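Local coordinates for protein thermophilic dibenzothiophene desulfurization enzyme C (Paenibacillus sp. A11-2, PDB 5XDC) that probably oxidises dibenzothiophene to its sulfoxide and sulfone with reduced FMN and molecular oxygen, as a tetrameric flavin monooxygenase of the DszC family, at residues 101-106 and 322-327; 235-238 and 243-246; 317-322 and 335-340. All coordinates share one frame; numbering follows the deposited sequence.

From the N terminus, the chain first reaches 101-106 at the end of helix 85-104, and contact 1 closes on it only much later, at 322-327, joining N-terminal and C-terminal helices across more than two hundred residues. Contact 2 lies wholly within that long excursion: it closes a tight turn between helix 233-240 and the 3-10 segment 243-246. Contact 3 opens at 317-322, before contact 1 has closed, and ends at 335-340, so the two cross along the chain and share Glu-322. Lys-243 reaches two carbonyls of 322-327, Pro-244 packs on Phe-104, and Leu-246 meets Leu-337. The short turn thus touches both the long-range closure and the helix hairpin.

Contact 1: residues 101-106 and 322-327; sequences VDLFAS and ELWERN. With SO4 (sulfate ion), chain N; SO4 (sulfate ion), chain K.
Leu-103 and Trp-324 mark the nearest approach of the two backbones, yet their CA atoms stand 9.0 Å apart, a spacing bridged almost wholly by the indole. Trp-324 sends its six-membered ring across to helix 85-104 because its CG lies opposite the backbone N (chi1 178°). Asp-102 comes obliquely to the CZ2 and CH2 atoms of that ring: OD2 lies 3.4 Å from Trp-324 CZ2, and CB of Asp-102 lies 3.6 Å from Trp-324 CH2, with the carboxylate inclined 28° to the indole plane. The other carboxylate oxygen, OD1, is hydrogen-bonded to Tyr-114. Leu-103 adds apolar packing farther round the ring, its CG 4.0 Å from Trp-324 CZ3. In the acyl-CoA dehydrogenase fold, N-terminal helices pack on the C-terminal helical domain; here one tryptophan spans that junction near the surface, and Trp-70 meets its ring edge to face. Farther along, Arg-326 bends at chi2 and offers NH2 to Glu-322 OE2 at 2.6 Å, a salt bridge on the anti side of the carboxylate. The same NH2 donates to O2 of the chain K sulfate, 2.9 Å away, while a second sulfate, of chain N, accepts the backbone N-H groups of Asn-327 and His-328.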
# COMPACT_ATOMS: atom_id res chain seq x y z
N VAL B 101 -28.71 26.70 -6.50
CA VAL B 101 -29.68 27.68 -6.95
C VAL B 101 -30.51 27.12 -8.09
O VAL B 101 -31.75 27.22 -8.10
CB VAL B 101 -28.97 28.98 -7.36
CG1 VAL B 101 -29.97 29.94 -8.05
CG2 VAL B 101 -28.33 29.66 -6.16
N ASP B 102 -29.85 26.51 -9.08
CA ASP B 102 -30.57 26.01 -10.25
C ASP B 102 -31.55 24.92 -9.88
O ASP B 102 -32.62 24.81 -10.50
CB ASP B 102 -29.60 25.50 -11.30
CG ASP B 102 -30.24 25.39 -12.66
OD1 ASP B 102 -30.43 26.45 -13.29
OD2 ASP B 102 -30.56 24.27 -13.09
N LEU B 103 -31.23 24.09 -8.87
CA LEU B 103 -32.06 22.96 -8.52
C LEU B 103 -33.25 23.33 -7.65
O LEU B 103 -34.20 22.56 -7.57
CB LEU B 103 -31.23 21.90 -7.79
CG LEU B 103 -30.20 21.17 -8.66
CD1 LEU B 103 -29.20 20.43 -7.76
CD2 LEU B 103 -30.90 20.20 -9.62
N PHE B 104 -33.20 24.49 -6.97
CA PHE B 104 -34.25 24.88 -6.04
C PHE B 104 -34.95 26.18 -6.41
O PHE B 104 -36.08 26.40 -5.95
CB PHE B 104 -33.68 25.02 -4.62
CG PHE B 104 -33.43 23.71 -3.95
CD1 PHE B 104 -34.44 23.06 -3.27
CD2 PHE B 104 -32.18 23.12 -4.01
CE1 PHE B 104 -34.21 21.86 -2.65
CE2 PHE B 104 -31.95 21.91 -3.40
CZ PHE B 104 -32.96 21.28 -2.72
N ALA B 105 -34.34 27.03 -7.23
CA ALA B 105 -34.96 28.31 -7.58
C ALA B 105 -36.15 28.10 -8.51
O ALA B 105 -36.22 27.12 -9.26
CB ALA B 105 -33.94 29.23 -8.25
N SER B 106 -37.10 29.02 -8.44
CA SER B 106 -38.22 29.00 -9.35
C SER B 106 -37.78 29.48 -10.73
O SER B 106 -36.78 30.19 -10.87
CB SER B 106 -39.33 29.91 -8.84
OG SER B 106 -38.95 31.26 -8.99
N GLU B 322 -26.21 14.14 -18.03
CA GLU B 322 -27.44 13.47 -18.47
C GLU B 322 -28.56 13.68 -17.46
O GLU B 322 -29.69 14.04 -17.83
CB GLU B 322 -27.18 11.97 -18.69
CG GLU B 322 -28.43 11.18 -19.09
CD GLU B 322 -28.82 11.37 -20.54
OE1 GLU B 322 -28.22 12.23 -21.22
OE2 GLU B 322 -29.74 10.65 -21.01
N LEU B 323 -28.28 13.48 -16.17
CA LEU B 323 -29.33 13.62 -15.17
C LEU B 323 -29.68 15.07 -14.90
O LEU B 323 -30.82 15.37 -14.53
CB LEU B 323 -28.93 12.91 -13.88
CG LEU B 323 -28.74 11.39 -13.99
CD1 LEU B 323 -28.43 10.81 -12.65
CD2 LEU B 323 -29.97 10.70 -14.59
N TRP B 324 -28.73 15.98 -15.08
CA TRP B 324 -28.98 17.42 -14.96
C TRP B 324 -30.01 17.89 -15.96
O TRP B 324 -30.75 18.85 -15.69
CB TRP B 324 -27.67 18.16 -15.18
CG TRP B 324 -27.65 19.67 -15.17
CD1 TRP B 324 -27.53 20.49 -16.26
CD2 TRP B 324 -27.65 20.52 -14.03
NE1 TRP B 324 -27.46 21.80 -15.86
CE2 TRP B 324 -27.54 21.84 -14.49
CE3 TRP B 324 -27.72 20.29 -12.65
CZ2 TRP B 324 -27.49 22.94 -13.63
CZ3 TRP B 324 -27.69 21.38 -11.80
CH2 TRP B 324 -27.58 22.68 -12.29
N GLU B 325 -30.05 17.28 -17.14
CA GLU B 325 -30.99 17.66 -18.19
C GLU B 325 -32.36 17.02 -18.03
O GLU B 325 -33.29 17.41 -18.74
CB GLU B 325 -30.40 17.29 -19.56
CG GLU B 325 -29.18 18.09 -19.95
CD GLU B 325 -28.54 17.56 -21.22
OE1 GLU B 325 -29.06 16.58 -21.79
OE2 GLU B 325 -27.52 18.13 -21.66
N ARG B 326 -32.52 16.07 -17.11
CA ARG B 326 -33.80 15.39 -16.94
C ARG B 326 -34.77 16.26 -16.16
O ARG B 326 -34.37 17.03 -15.28
CB ARG B 326 -33.63 14.07 -16.20
CG ARG B 326 -32.72 13.07 -16.87
CD ARG B 326 -33.39 12.37 -18.02
NE ARG B 326 -32.46 11.52 -18.75
CZ ARG B 326 -32.18 10.26 -18.43
NH1 ARG B 326 -32.75 9.68 -17.39
NH2 ARG B 326 -31.31 9.57 -19.17
N ASN B 327 -36.06 16.12 -16.47
CA ASN B 327 -37.08 16.80 -15.67
C ASN B 327 -37.28 16.12 -14.33
O ASN B 327 -37.55 16.79 -13.34
CB ASN B 327 -38.40 16.86 -16.44
CG ASN B 327 -38.29 17.65 -17.72
OD1 ASN B 327 -37.70 18.74 -17.74
ND2 ASN B 327 -38.83 17.10 -18.81
S SO4 N . -37.52 13.25 -18.13
O1 SO4 N . -36.93 11.98 -18.57
O2 SO4 N . -36.70 14.36 -18.61
O3 SO4 N . -38.87 13.38 -18.69
O4 SO4 N . -37.62 13.25 -16.67
S SO4 K . -31.57 6.08 -17.56
O1 SO4 K . -31.55 4.82 -18.30
O2 SO4 K . -30.57 6.99 -18.13
O3 SO4 K . -32.89 6.70 -17.67
O4 SO4 K . -31.30 5.78 -16.15

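Contact 2: residues 235-238 and 243-246; sequences TDAF and KPSL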
# COMPACT_ATOMS: atom_id res chain seq x y z
N THR B 235 -34.43 19.06 2.80
CA THR B 235 -34.53 17.80 3.54
C THR B 235 -35.51 16.86 2.86
O THR B 235 -35.25 15.65 2.74
CB THR B 235 -34.96 18.09 4.98
OG1 THR B 235 -34.01 18.98 5.59
CG2 THR B 235 -35.02 16.82 5.80
N ASP B 236 -36.65 17.38 2.38
CA ASP B 236 -37.60 16.55 1.67
C ASP B 236 -37.01 16.00 0.38
O ASP B 236 -37.23 14.83 0.03
CB ASP B 236 -38.87 17.35 1.37
CG ASP B 236 -39.59 17.79 2.63
OD1 ASP B 236 -39.39 17.17 3.70
OD2 ASP B 236 -40.38 18.76 2.55
N ALA B 237 -36.27 16.83 -0.36
CA ALA B 237 -35.65 16.36 -1.60
C ALA B 237 -34.63 15.28 -1.32
O ALA B 237 -34.54 14.29 -2.05
CB ALA B 237 -35.00 17.53 -2.34
N PHE B 238 -33.84 15.44 -0.25
CA PHE B 238 -32.89 14.39 0.14
C PHE B 238 -33.63 13.09 0.44
O PHE B 238 -33.25 12.02 -0.05
CB PHE B 238 -32.09 14.82 1.38
CG PHE B 238 -30.98 15.81 1.10
CD1 PHE B 238 -30.43 15.96 -0.16
CD2 PHE B 238 -30.47 16.57 2.14
CE1 PHE B 238 -29.40 16.85 -0.37
CE2 PHE B 238 -29.45 17.47 1.91
CZ PHE B 238 -28.92 17.61 0.65
N LYS B 243 -34.56 15.01 -7.94
CA LYS B 243 -33.56 15.74 -8.71
C LYS B 243 -32.77 16.75 -7.88
O LYS B 243 -31.55 16.86 -8.11
CB LYS B 243 -34.22 16.44 -9.90
CG LYS B 243 -33.20 17.07 -10.82
CD LYS B 243 -33.81 17.75 -12.02
CE LYS B 243 -32.71 18.25 -12.94
NZ LYS B 243 -33.18 19.08 -14.09
N PRO B 244 -33.37 17.54 -6.98
CA PRO B 244 -32.55 18.51 -6.23
C PRO B 244 -31.47 17.85 -5.38
O PRO B 244 -30.45 18.49 -5.11
CB PRO B 244 -33.58 19.25 -5.37
CG PRO B 244 -34.87 19.09 -6.13
CD PRO B 244 -34.80 17.70 -6.69
N SER B 245 -31.67 16.60 -4.96
CA SER B 245 -30.63 15.88 -4.24
C SER B 245 -29.42 15.56 -5.12
O SER B 245 -28.43 15.04 -4.59
CB SER B 245 -31.19 14.60 -3.61
OG SER B 245 -31.37 13.57 -4.56
N LEU B 246 -29.46 15.85 -6.43
CA LEU B 246 -28.26 15.77 -7.26
C LEU B 246 -27.18 16.73 -6.79
O LEU B 246 -26.03 16.59 -7.19
CB LEU B 246 -28.54 16.07 -8.72
CG LEU B 246 -29.33 15.07 -9.57
CD1 LEU B 246 -29.51 15.65 -10.97
CD2 LEU B 246 -28.61 13.72 -9.62
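Two torsions bring Phe-238 and Ser-245 together. In Phe-238, CG stands anti to the carbonyl carbon (chi1 -77°), and the small chi2 of -21° turns the ring so that CD1 stays close to its own backbone and presents an edge to the following turn. In Ser-245, chi1 of 76° places OG between the backbone N and the carbonyl carbon, from where it is hydrogen-bonded to the carbonyl oxygen of Ser-242, and CB is left to do the touching. That CB lies in the plane of the phenyl ring at its edge, 3.8 Å from Phe-238 CD1. It also lies 3.7 Å from the carbonyl oxygen of Ala-237, the residue before Phe-238, which takes a weak hydrogen bond from Ser-242 OG. Beside this pair, CB of Ala-237 meets the proline ring, 3.8 Å from Pro-244 CB, with CG of the same ring slightly farther off. The CA atoms of Phe-238 and Ser-245 are 5.1 Å apart, the Phe-238 ring turning its edge while Ala-237 and Ser-245 offer little bulk. The turn holds itself through the bond from Leu-246 N to Lys-243 O, 2.9 Å long. Phe-412 meets the Phe-238 ring edge to face, and Lys-243, whose CB is directed away from 235-238, gives its NZ to the carbonyl oxygens of Trp-324 and Arg-326. The FMN-binding residues Ser-129 and Tyr-413 each have side chains about 8 Å from that of Phe-238, though no FMN occupies this chain. Such packing illustrates a compact helix-to-helix connection, in which a 3-10 turn folds back on the end of helix 233-240 before the chain enters the long helix 247-276 of the acyl-CoA dehydrogenase-like fold.

Contact 3: residues 317-322 and 335-340; sequences ALRVQE and GQLMVQ. With SO4 (sulfate ion), chain K.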
# COMPACT_ATOMS: atom_id res chain seq x y z
N ALA B 317 -18.76 12.41 -15.16
CA ALA B 317 -19.18 13.77 -15.49
C ALA B 317 -20.24 13.76 -16.59
O ALA B 317 -21.20 14.54 -16.54
CB ALA B 317 -17.96 14.58 -15.92
N LEU B 318 -20.11 12.88 -17.58
CA LEU B 318 -21.14 12.75 -18.61
C LEU B 318 -22.48 12.33 -18.00
O LEU B 318 -23.54 12.80 -18.44
CB LEU B 318 -20.69 11.74 -19.67
CG LEU B 318 -19.57 12.23 -20.59
CD1 LEU B 318 -19.01 11.05 -21.39
CD2 LEU B 318 -20.08 13.31 -21.51
N ARG B 319 -22.45 11.48 -16.99
CA ARG B 319 -23.68 11.05 -16.34
C ARG B 319 -24.30 12.19 -15.53
O ARG B 319 -25.52 12.34 -15.50
CB ARG B 319 -23.40 9.84 -15.46
CG ARG B 319 -24.62 9.27 -14.79
CD ARG B 319 -25.73 8.91 -15.80
NE ARG B 319 -26.80 8.20 -15.14
CZ ARG B 319 -27.91 7.78 -15.73
NH1 ARG B 319 -28.10 8.00 -17.02
NH2 ARG B 319 -28.83 7.13 -15.04
N VAL B 320 -23.48 13.00 -14.86
CA VAL B 320 -24.00 14.20 -14.21
C VAL B 320 -24.81 15.03 -15.20
O VAL B 320 -25.92 15.49 -14.91
CB VAL B 320 -22.86 15.03 -13.60
CG1 VAL B 320 -23.38 16.41 -13.19
CG2 VAL B 320 -22.24 14.30 -12.41
N GLN B 321 -24.23 15.27 -16.38
CA GLN B 321 -24.90 16.09 -17.38
C GLN B 321 -26.21 15.46 -17.82
O GLN B 321 -27.23 16.15 -17.96
CB GLN B 321 -23.98 16.32 -18.58
CG GLN B 321 -24.59 17.20 -19.67
CD GLN B 321 -24.85 18.62 -19.19
OE1 GLN B 321 -24.16 19.12 -18.30
NE2 GLN B 321 -25.85 19.27 -19.77
N GLU B 322 -26.21 14.14 -18.03
CA GLU B 322 -27.44 13.47 -18.47
C GLU B 322 -28.56 13.68 -17.46
O GLU B 322 -29.69 14.04 -17.83
CB GLU B 322 -27.18 11.97 -18.69
CG GLU B 322 -28.43 11.18 -19.09
CD GLU B 322 -28.82 11.37 -20.54
OE1 GLU B 322 -28.22 12.23 -21.22
OE2 GLU B 322 -29.74 10.65 -21.01
N GLY B 335 -28.87 7.55 -6.68
CA GLY B 335 -28.02 6.70 -5.85
C GLY B 335 -26.88 6.08 -6.62
O GLY B 335 -25.73 6.08 -6.15
N GLN B 336 -27.16 5.56 -7.81
CA GLN B 336 -26.09 5.04 -8.66
C GLN B 336 -25.08 6.13 -8.99
O GLN B 336 -23.87 5.88 -8.97
CB GLN B 336 -26.65 4.47 -9.96
CG GLN B 336 -27.44 3.19 -9.76
CD GLN B 336 -28.06 2.70 -11.05
OE1 GLN B 336 -27.76 3.21 -12.13
NE2 GLN B 336 -28.94 1.71 -10.94
N LEU B 337 -25.55 7.34 -9.28
CA LEU B 337 -24.62 8.41 -9.57
C LEU B 337 -23.76 8.71 -8.35
O LEU B 337 -22.54 8.87 -8.47
CB LEU B 337 -25.36 9.66 -10.02
CG LEU B 337 -24.44 10.85 -10.24
CD1 LEU B 337 -23.41 10.65 -11.33
CD2 LEU B 337 -25.25 12.12 -10.50
N MET B 338 -24.37 8.79 -7.17
CA MET B 338 -23.61 9.09 -5.96
C MET B 338 -22.56 8.02 -5.69
O MET B 338 -21.44 8.32 -5.26
CB MET B 338 -24.54 9.25 -4.77
CG MET B 338 -23.83 9.70 -3.49
SD MET B 338 -23.17 11.38 -3.58
CE MET B 338 -21.41 11.07 -3.37
N VAL B 339 -22.90 6.75 -5.93
CA VAL B 339 -21.91 5.69 -5.76
C VAL B 339 -20.75 5.88 -6.73
O VAL B 339 -19.58 5.72 -6.37
CB VAL B 339 -22.58 4.31 -5.91
CG1 VAL B 339 -21.55 3.19 -5.97
CG2 VAL B 339 -23.53 4.07 -4.77
N GLN B 340 -21.05 6.20 -7.99
CA GLN B 340 -19.99 6.40 -8.98
C GLN B 340 -19.11 7.59 -8.61
O GLN B 340 -17.89 7.55 -8.79
CB GLN B 340 -20.57 6.59 -10.37
CG GLN B 340 -21.17 5.33 -11.02
CD GLN B 340 -20.13 4.23 -11.33
OE1 GLN B 340 -19.09 4.48 -11.96
NE2 GLN B 340 -20.44 3.01 -10.90
S SO4 K . -31.57 6.08 -17.56
O1 SO4 K . -31.55 4.82 -18.30
O2 SO4 K . -30.57 6.99 -18.13
O3 SO4 K . -32.89 6.70 -17.67
O4 SO4 K . -31.30 5.78 -16.15
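Leu-337 points its branched end into the angle between Arg-319 and Val-320, and the two neighbours receive it differently. Against Val-320 it lies at about a right angle, with both of its methyls near one: CD1 is 4.0 Å and CD2 4.2 Å from Val-320 CG2. Arg-319 is met obliquely and by its stem, CG lying 3.9 Å from Leu-337 CD1. The arginine leaves the backbone with CG anti to N, bends at chi2 (55°) and then runs extended, which leaves CG against the leucine and carries the guanidinium beyond it. There the flat group meets the chain K sulfate edge-on, in its own plane: NH1 donates to O2 at 2.9 Å and 174°, NH2 to O4 at 3.0 Å and 167°. Without this side chain, as with an alanine here, Leu-337 CD1 would probably lose one wall of its packing and the sulfate two nearly straight bonds. The helices run in opposite directions as a hairpin of consecutive helices in the C-terminal helical domain, 7.3 Å apart at the CA atoms of Arg-319 and Leu-337. Leu-246 and Pro-249 pack further on Leu-337, Trp-70 on Val-320, and Gln-340 is hydrogen-bonded to Gln-307 of the second subunit. The arginine therefore works in two media at once, its CG joining the apolar packing while its head, with Arg-326 and Gln-333, grips an anion. Although that sulfate probably came from the crystallisation liquor, its grip by two arginines and Gln-333 is consistent with a local affinity for anions; its negative charge probably eases the closeness of the two arginines.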